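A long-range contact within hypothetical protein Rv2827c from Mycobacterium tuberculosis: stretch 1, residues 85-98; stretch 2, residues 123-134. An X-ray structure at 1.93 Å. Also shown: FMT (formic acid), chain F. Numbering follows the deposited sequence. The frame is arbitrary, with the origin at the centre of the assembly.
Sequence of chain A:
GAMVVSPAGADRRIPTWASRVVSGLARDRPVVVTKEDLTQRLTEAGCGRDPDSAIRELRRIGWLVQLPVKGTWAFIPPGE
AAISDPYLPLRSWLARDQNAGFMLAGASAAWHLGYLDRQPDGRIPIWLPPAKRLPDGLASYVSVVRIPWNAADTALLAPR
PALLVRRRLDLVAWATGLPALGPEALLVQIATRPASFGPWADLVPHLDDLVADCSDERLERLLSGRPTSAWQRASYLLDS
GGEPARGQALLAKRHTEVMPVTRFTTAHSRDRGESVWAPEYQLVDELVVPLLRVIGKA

Stretch 1, residues 85-98: DPYLPLRSWLARDQ
Stretch 2 (123-134) RIPIWLPPAKRL

A single salt bridge joins the two stretches: K132 NZ lies 3.2 Å from D97 OD2, a weak hydrogen bond near the C-terminal part of the helix that begins at L88. D97 (chi1 t) and K132 (m, m, m, t) both point toward the opposite stretch. K132 is the last residue of a type I turn, P129-K132, closed by K132 N to P129 O at 3.0 Å. At the other end of the helix, Y87 occupies the N-cap position, its N bonded to D85 OD1 (3.0 Å); D85 OD2 also holds R91 NE at 2.7 Å.

Everything else across the contact is packing. The axes of the helix and strand 124-127 approach to 10.6 Å, their directions 41° apart, with Y87 CA 7.6 Å from I124 CA and W93 CA 9.4 Å from L134 CA. L90 (m, t) faces the strand, and its CD1 reaches both I124 CG2 and I126 CG2 at 3.7 Å, while P125 between them points away. I124 (chi1 m, chi2 138°) places CD1 near P86 O (3.3 Å) and P89 CG (4.1 Å). Farther along, W93 (t, chi2 7°) sets its six-membered ring among side chains of the second stretch: CH2 lies 3.7 Å from L128 CD2, CZ3 3.8 Å from L134 CD1, and CD1 of I126 (p, t) sits at the ring edge. Apolar L90, W93, I124 and I126 suit their buried places; charged D97 and K132 stay partly exposed. The contact buries 437 Å², both sides summed.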

ATOM      1  N   ASP A  85     -10.746   3.904  -8.375  1.00 28.74           N
ATOM      2  CA  ASP A  85      -9.311   3.956  -8.177  1.00 27.05           C
ATOM      3  C   ASP A  85      -9.229   4.056  -6.682  1.00 28.00           C
ATOM      4  O   ASP A  85      -9.730   5.032  -6.120  1.00 28.93           O
ATOM      5  CB  ASP A  85      -8.701   5.188  -8.853  1.00 26.56           C
ATOM      6  CG  ASP A  85      -7.223   5.353  -8.557  1.00 23.55           C
ATOM      7  OD1 ASP A  85      -6.610   4.474  -7.899  1.00 19.21           O
ATOM      8  OD2 ASP A  85      -6.652   6.373  -8.979  1.00 24.98           O
ATOM      9  N   PRO A  86      -8.689   3.018  -6.023  1.00 27.53           N
ATOM     10  CA  PRO A  86      -8.632   3.028  -4.567  1.00 26.58           C
ATOM     11  C   PRO A  86      -7.470   3.819  -4.001  1.00 25.72           C
ATOM     12  O   PRO A  86      -7.411   4.000  -2.802  1.00 24.42           O
ATOM     13  CB  PRO A  86      -8.464   1.560  -4.211  1.00 26.30           C
ATOM     14  CG  PRO A  86      -7.736   0.978  -5.380  1.00 29.13           C
ATOM     15  CD  PRO A  86      -8.217   1.739  -6.589  1.00 28.10           C
ATOM     16  N   TYR A  87      -6.565   4.293  -4.861  1.00 24.60           N
ATOM     17  CA  TYR A  87      -5.368   4.954  -4.394  1.00 24.63           C
ATOM     18  C   TYR A  87      -5.388   6.452  -4.605  1.00 24.08           C
ATOM     19  O   TYR A  87      -4.366   7.104  -4.453  1.00 23.65           O
ATOM     20  CB  TYR A  87      -4.124   4.341  -5.046  1.00 24.71           C
ATOM     21  CG  TYR A  87      -3.956   2.836  -4.777  1.00 25.65           C
ATOM     22  CD1 TYR A  87      -4.106   2.308  -3.491  1.00 25.13           C
ATOM     23  CD2 TYR A  87      -3.630   1.969  -5.799  1.00 25.93           C
ATOM     24  CE1 TYR A  87      -3.969   0.942  -3.242  1.00 24.14           C
ATOM     25  CE2 TYR A  87      -3.473   0.601  -5.561  1.00 29.76           C
ATOM     26  CZ  TYR A  87      -3.643   0.099  -4.277  1.00 24.47           C
ATOM     27  OH  TYR A  87      -3.466  -1.252  -4.055  1.00 26.93           O
ATOM     28  N   LEU A  88      -6.552   7.015  -4.917  1.00 23.25           N
ATOM     29  CA  LEU A  88      -6.610   8.448  -5.176  1.00 24.32           C
ATOM     30  C   LEU A  88      -6.122   9.311  -4.003  1.00 24.27           C
ATOM     31  O   LEU A  88      -5.481  10.334  -4.233  1.00 25.26           O
ATOM     32  CB  LEU A  88      -8.007   8.889  -5.672  1.00 23.59           C
ATOM     33  CG  LEU A  88      -8.214   8.962  -7.176  1.00 26.23           C
ATOM     34  CD1 LEU A  88      -9.673   9.295  -7.529  1.00 30.43           C
ATOM     35  CD2 LEU A  88      -7.239   9.953  -7.855  1.00 23.90           C
ATOM     36  N   PRO A  89      -6.415   8.912  -2.739  1.00 24.15           N
ATOM     37  CA  PRO A  89      -5.776   9.648  -1.632  1.00 23.02           C
ATOM     38  C   PRO A  89      -4.241   9.757  -1.731  1.00 23.00           C
ATOM     39  O   PRO A  89      -3.674  10.812  -1.430  1.00 23.27           O
ATOM     40  CB  PRO A  89      -6.172   8.836  -0.392  1.00 23.11           C
ATOM     41  CG  PRO A  89      -7.487   8.148  -0.793  1.00 23.11           C
ATOM     42  CD  PRO A  89      -7.366   7.875  -2.256  1.00 23.97           C
ATOM     43  N   LEU A  90      -3.574   8.679  -2.133  1.00 21.93           N
ATOM     44  CA  LEU A  90      -2.118   8.698  -2.261  1.00 21.55           C
ATOM     45  C   LEU A  90      -1.651   9.469  -3.487  1.00 22.85           C
ATOM     46  O   LEU A  90      -0.651  10.194  -3.441  1.00 23.34           O
ATOM     47  CB  LEU A  90      -1.563   7.274  -2.277  1.00 20.75           C
ATOM     48  CG  LEU A  90      -1.712   6.547  -0.940  1.00 21.37           C
ATOM     49  CD1 LEU A  90      -1.303   5.102  -1.097  1.00 18.75           C
ATOM     50  CD2 LEU A  90      -0.879   7.231   0.155  1.00 20.37           C
ATOM     51  N   ARG A  91      -2.349   9.290  -4.604  1.00 22.90           N
ATOM     52  CA  ARG A  91      -2.058  10.102  -5.784  1.00 22.64           C
ATOM     53  C   ARG A  91      -2.273  11.579  -5.482  1.00 22.44           C
ATOM     54  O   ARG A  91      -1.555  12.417  -6.015  1.00 23.24           O
ATOM     55  CB  ARG A  91      -2.926   9.673  -6.971  1.00 22.83           C
ATOM     56  CG  ARG A  91      -2.797   8.174  -7.292  1.00 22.55           C
ATOM     57  CD  ARG A  91      -3.424   7.855  -8.629  1.00 22.09           C
ATOM     58  NE  ARG A  91      -3.937   6.486  -8.663  1.00 23.79           N
ATOM     59  CZ  ARG A  91      -3.196   5.402  -8.917  1.00 25.75           C
ATOM     60  NH1 ARG A  91      -1.904   5.513  -9.183  1.00 21.62           N
ATOM     61  NH2 ARG A  91      -3.762   4.198  -8.918  1.00 26.59           N
ATOM     62  N   SER A  92      -3.263  11.921  -4.661  1.00 21.66           N
ATOM     63  CA  SER A  92      -3.424  13.350  -4.311  1.00 22.67           C
ATOM     64  C   SER A  92      -2.249  13.907  -3.508  1.00 22.40           C
ATOM     65  O   SER A  92      -1.880  15.097  -3.633  1.00 21.88           O
ATOM     66  CB  SER A  92      -4.761  13.618  -3.606  1.00 23.75           C
ATOM     67  OG  SER A  92      -4.697  13.428  -2.210  1.00 24.85           O
ATOM     68  N   TRP A  93      -1.654  13.057  -2.681  1.00 22.25           N
ATOM     69  CA  TRP A  93      -0.420  13.411  -1.996  1.00 23.14           C
ATOM     70  C   TRP A  93       0.741  13.657  -2.964  1.00 23.95           C
ATOM     71  O   TRP A  93       1.414  14.705  -2.880  1.00 24.66           O
ATOM     72  CB  TRP A  93      -0.089  12.352  -0.942  1.00 23.69           C
ATOM     73  CG  TRP A  93       1.047  12.736   0.015  1.00 23.97           C
ATOM     74  CD1 TRP A  93       1.680  13.935   0.114  1.00 26.93           C
ATOM     75  CD2 TRP A  93       1.609  11.894   1.024  1.00 26.80           C
ATOM     76  NE1 TRP A  93       2.640  13.888   1.110  1.00 30.28           N
ATOM     77  CE2 TRP A  93       2.605  12.639   1.687  1.00 30.31           C
ATOM     78  CE3 TRP A  93       1.359  10.578   1.435  1.00 27.32           C
ATOM     79  CZ2 TRP A  93       3.372  12.101   2.730  1.00 27.62           C
ATOM     80  CZ3 TRP A  93       2.110  10.048   2.482  1.00 21.75           C
ATOM     81  CH2 TRP A  93       3.111  10.799   3.105  1.00 26.31           C
ATOM     82  N   LEU A  94       0.973  12.730  -3.898  1.00 23.85           N
ATOM     83  CA  LEU A  94       2.030  12.917  -4.917  1.00 24.37           C
ATOM     84  C   LEU A  94       1.815  14.163  -5.774  1.00 25.00           C
ATOM     85  O   LEU A  94       2.787  14.781  -6.264  1.00 25.04           O
ATOM     86  CB  LEU A  94       2.109  11.702  -5.835  1.00 24.26           C
ATOM     87  CG  LEU A  94       2.657  10.458  -5.160  1.00 24.61           C
ATOM     88  CD1 LEU A  94       2.355   9.234  -6.032  1.00 26.31           C
ATOM     89  CD2 LEU A  94       4.141  10.614  -4.883  1.00 28.37           C
ATOM     90  N   ALA A  95       0.543  14.531  -5.952  1.00 25.43           N
ATOM     91  CA  ALA A  95       0.182  15.735  -6.717  1.00 26.04           C
ATOM     92  C   ALA A  95       0.707  17.000  -6.059  1.00 26.69           C
ATOM     93  O   ALA A  95       1.091  17.949  -6.748  1.00 27.68           O
ATOM     94  CB  ALA A  95      -1.320  15.814  -6.891  1.00 24.94           C
ATOM     95  N   ARG A  96       0.706  17.025  -4.729  1.00 27.66           N
ATOM     96  CA  ARG A  96       1.275  18.133  -3.957  1.00 27.82           C
ATOM     97  C   ARG A  96       2.768  17.980  -3.663  1.00 28.39           C
ATOM     98  O   ARG A  96       3.500  18.979  -3.610  1.00 27.76           O
ATOM     99  CB  ARG A  96       0.573  18.256  -2.611  1.00 29.33           C
ATOM    100  CG  ARG A  96      -0.912  18.565  -2.644  1.00 29.91           C
ATOM    101  CD  ARG A  96      -1.274  19.702  -3.563  1.00 29.83           C
ATOM    102  NE  ARG A  96      -0.671  20.989  -3.210  1.00 22.43           N
ATOM    103  CZ  ARG A  96      -1.022  22.116  -3.805  1.00 26.41           C
ATOM    104  NH1 ARG A  96      -1.990  22.105  -4.718  1.00 25.81           N
ATOM    105  NH2 ARG A  96      -0.444  23.251  -3.467  1.00 24.55           N
ATOM    106  N   ASP A  97       3.210  16.739  -3.439  1.00 27.61           N
ATOM    107  CA  ASP A  97       4.591  16.452  -3.051  1.00 29.30           C
ATOM    108  C   ASP A  97       5.080  15.231  -3.801  1.00 29.86           C
ATOM    109  O   ASP A  97       4.778  14.099  -3.406  1.00 29.15           O
ATOM    110  CB  ASP A  97       4.681  16.203  -1.536  1.00 29.09           C
ATOM    111  CG  ASP A  97       6.125  16.048  -1.038  1.00 29.48           C
ATOM    112  OD1 ASP A  97       7.055  16.117  -1.859  1.00 26.44           O
ATOM    113  OD2 ASP A  97       6.326  15.829   0.178  1.00 26.11           O
ATOM    114  N   GLN A  98       5.841  15.458  -4.874  1.00 30.81           N
ATOM    115  CA  GLN A  98       6.406  14.358  -5.664  1.00 32.24           C
ATOM    116  C   GLN A  98       7.374  13.484  -4.834  1.00 32.80           C
ATOM    117  O   GLN A  98       7.637  12.343  -5.197  1.00 34.21           O
ATOM    118  CB  GLN A  98       7.065  14.877  -6.956  1.00 32.62           C
ATOM    119  N   ARG A 123      -8.528   1.128   5.017  1.00 25.31           N
ATOM    120  CA  ARG A 123      -7.470   2.105   4.856  1.00 23.84           C
ATOM    121  C   ARG A 123      -6.306   1.486   4.089  1.00 22.33           C
ATOM    122  O   ARG A 123      -6.058   0.280   4.179  1.00 20.88           O
ATOM    123  CB  ARG A 123      -7.043   2.661   6.203  1.00 23.93           C
ATOM    124  CG  ARG A 123      -8.199   3.359   6.905  1.00 24.40           C
ATOM    125  CD  ARG A 123      -7.703   4.087   8.120  1.00 33.21           C
ATOM    126  NE  ARG A 123      -6.936   3.203   8.986  1.00 38.61           N
ATOM    127  CZ  ARG A 123      -6.065   3.625   9.895  1.00 45.18           C
ATOM    128  NH1 ARG A 123      -5.847   4.927  10.054  1.00 46.12           N
ATOM    129  NH2 ARG A 123      -5.408   2.745  10.643  1.00 48.24           N
ATOM    130  N   ILE A 124      -5.644   2.314   3.293  1.00 20.99           N
ATOM    131  CA  ILE A 124      -4.527   1.847   2.451  1.00 19.30           C
ATOM    132  C   ILE A 124      -3.276   1.719   3.290  1.00 19.35           C
ATOM    133  O   ILE A 124      -2.781   2.717   3.829  1.00 19.99           O
ATOM    134  CB  ILE A 124      -4.251   2.811   1.266  1.00 20.13           C
ATOM    135  CG1 ILE A 124      -5.536   3.038   0.446  1.00 22.44           C
ATOM    136  CG2 ILE A 124      -3.072   2.248   0.400  1.00 16.85           C
ATOM    137  CD1 ILE A 124      -5.765   4.512   0.001  1.00 24.82           C
ATOM    138  N   PRO A 125      -2.737   0.497   3.407  1.00 20.34           N
ATOM    139  CA  PRO A 125      -1.494   0.297   4.140  1.00 20.02           C
ATOM    140  C   PRO A 125      -0.276   0.792   3.359  1.00 19.54           C
ATOM    141  O   PRO A 125      -0.040   0.376   2.206  1.00 19.02           O
ATOM    142  CB  PRO A 125      -1.446  -1.222   4.329  1.00 19.73           C
ATOM    143  CG  PRO A 125      -2.149  -1.741   3.111  1.00 20.93           C
ATOM    144  CD  PRO A 125      -3.257  -0.765   2.841  1.00 20.39           C
ATOM    145  N   ILE A 126       0.477   1.694   3.975  1.00 18.79           N
ATOM    146  CA  ILE A 126       1.728   2.177   3.392  1.00 17.82           C
ATOM    147  C   ILE A 126       2.875   2.087   4.369  1.00 18.86           C
ATOM    148  O   ILE A 126       2.671   1.990   5.572  1.00 21.19           O
ATOM    149  CB  ILE A 126       1.625   3.662   2.895  1.00 17.52           C
ATOM    150  CG1 ILE A 126       1.313   4.611   4.066  1.00 17.41           C
ATOM    151  CG2 ILE A 126       0.580   3.809   1.785  1.00 17.51           C
ATOM    152  CD1 ILE A 126       1.411   6.089   3.665  1.00 20.75           C
ATOM    153  N   TRP A 127       4.087   2.136   3.842  1.00 18.60           N
ATOM    154  CA  TRP A 127       5.282   2.290   4.652  1.00 18.37           C
ATOM    155  C   TRP A 127       5.767   3.699   4.401  1.00 18.78           C
ATOM    156  O   TRP A 127       5.702   4.173   3.260  1.00 17.24           O
ATOM    157  CB  TRP A 127       6.366   1.267   4.223  1.00 20.12           C
ATOM    158  CG  TRP A 127       7.724   1.608   4.862  1.00 21.34           C
ATOM    159  CD1 TRP A 127       8.118   1.350   6.147  1.00 21.57           C
ATOM    160  CD2 TRP A 127       8.787   2.365   4.261  1.00 23.46           C
ATOM    161  NE1 TRP A 127       9.390   1.872   6.370  1.00 19.23           N
ATOM    162  CE2 TRP A 127       9.811   2.502   5.228  1.00 23.31           C
ATOM    163  CE3 TRP A 127       8.975   2.932   2.994  1.00 23.95           C
ATOM    164  CZ2 TRP A 127      11.009   3.174   4.959  1.00 24.42           C
ATOM    165  CZ3 TRP A 127      10.154   3.602   2.732  1.00 24.50           C
ATOM    166  CH2 TRP A 127      11.161   3.718   3.707  1.00 22.38           C
ATOM    167  N   LEU A 128       6.213   4.378   5.465  1.00 19.93           N
ATOM    168  CA  LEU A 128       6.859   5.683   5.352  1.00 21.43           C
ATOM    169  C   LEU A 128       8.178   5.664   6.106  1.00 23.01           C
ATOM    170  O   LEU A 128       8.238   5.107   7.192  1.00 23.42           O
ATOM    171  CB  LEU A 128       5.978   6.774   5.998  1.00 21.48           C
ATOM    172  CG  LEU A 128       4.925   7.472   5.135  1.00 23.60           C
ATOM    173  CD1 LEU A 128       4.070   8.402   6.021  1.00 25.77           C
ATOM    174  CD2 LEU A 128       5.576   8.240   4.016  1.00 21.62           C
ATOM    175  N   PRO A 129       9.224   6.300   5.557  1.00 24.93           N
ATOM    176  CA  PRO A 129      10.456   6.396   6.328  1.00 26.44           C
ATOM    177  C   PRO A 129      10.272   7.242   7.607  1.00 27.13           C
ATOM    178  O   PRO A 129       9.369   8.086   7.665  1.00 26.81           O
ATOM    179  CB  PRO A 129      11.425   7.078   5.369  1.00 26.68           C
ATOM    180  CG  PRO A 129      10.646   7.633   4.317  1.00 27.46           C
ATOM    181  CD  PRO A 129       9.343   6.940   4.237  1.00 24.37           C
ATOM    182  N   PRO A 130      11.090   6.968   8.645  1.00 28.18           N
ATOM    183  CA  PRO A 130      11.025   7.653   9.941  1.00 28.08           C
ATOM    184  C   PRO A 130      10.828   9.155   9.796  1.00 28.12           C
ATOM    185  O   PRO A 130       9.981   9.746  10.487  1.00 28.79           O
ATOM    186  CB  PRO A 130      12.405   7.372  10.540  1.00 28.37           C
ATOM    187  CG  PRO A 130      12.770   5.988   9.991  1.00 29.46           C
ATOM    188  CD  PRO A 130      12.153   5.932   8.609  1.00 28.36           C
ATOM    189  N   ALA A 131      11.580   9.763   8.880  1.00 27.94           N
ATOM    190  CA  ALA A 131      11.632  11.214   8.772  1.00 28.26           C
ATOM    191  C   ALA A 131      10.383  11.886   8.153  1.00 28.21           C
ATOM    192  O   ALA A 131      10.240  13.103   8.244  1.00 27.10           O
ATOM    193  CB  ALA A 131      12.899  11.627   8.011  1.00 28.97           C
ATOM    194  N   LYS A 132       9.492  11.104   7.539  1.00 28.59           N
ATOM    195  CA  LYS A 132       8.386  11.654   6.733  1.00 29.70           C
ATOM    196  C   LYS A 132       7.067  11.722   7.492  1.00 29.90           C
ATOM    197  O   LYS A 132       6.615  10.725   8.019  1.00 31.04           O
ATOM    198  CB  LYS A 132       8.169  10.813   5.465  1.00 29.65           C
ATOM    199  CG  LYS A 132       9.206  11.025   4.355  1.00 34.74           C
ATOM    200  CD  LYS A 132       9.064  12.404   3.691  1.00 41.84           C
ATOM    201  CE  LYS A 132       7.611  12.696   3.244  1.00 44.93           C
ATOM    202  NZ  LYS A 132       7.469  14.029   2.576  1.00 48.42           N
ATOM    203  N   ARG A 133       6.439  12.911   7.506  1.00 30.10           N
ATOM    204  CA  ARG A 133       5.139  12.986   8.215  1.00 29.52           C
ATOM    205  C   ARG A 133       4.010  12.747   7.241  1.00 28.92           C
ATOM    206  O   ARG A 133       4.087  13.122   6.059  1.00 28.25           O
ATOM    207  CB  ARG A 133       4.919  14.296   8.951  1.00 29.71           C
ATOM    208  N   LEU A 134       2.948  12.121   7.752  1.00 28.92           N
ATOM    209  CA  LEU A 134       1.742  11.898   6.976  1.00 28.58           C
ATOM    210  C   LEU A 134       0.937  13.192   7.034  1.00 28.79           C
ATOM    211  O   LEU A 134       0.749  13.726   8.116  1.00 28.06           O
ATOM    212  CB  LEU A 134       0.934  10.757   7.596  1.00 28.81           C
ATOM    213  CG  LEU A 134      -0.340  10.332   6.866  1.00 28.98           C
ATOM    214  CD1 LEU A 134      -0.018   9.620   5.566  1.00 26.32           C
ATOM    215  CD2 LEU A 134      -1.224   9.469   7.759  1.00 29.85           C
TER
HETATM  216  C   FMT F 704      -6.050  -2.113  -2.549  1.00 34.94           C
HETATM  217  O1  FMT F 704      -6.508  -2.326  -3.679  1.00 34.96           O
HETATM  218  O2  FMT F 704      -4.857  -2.268  -2.245  1.00 34.23           O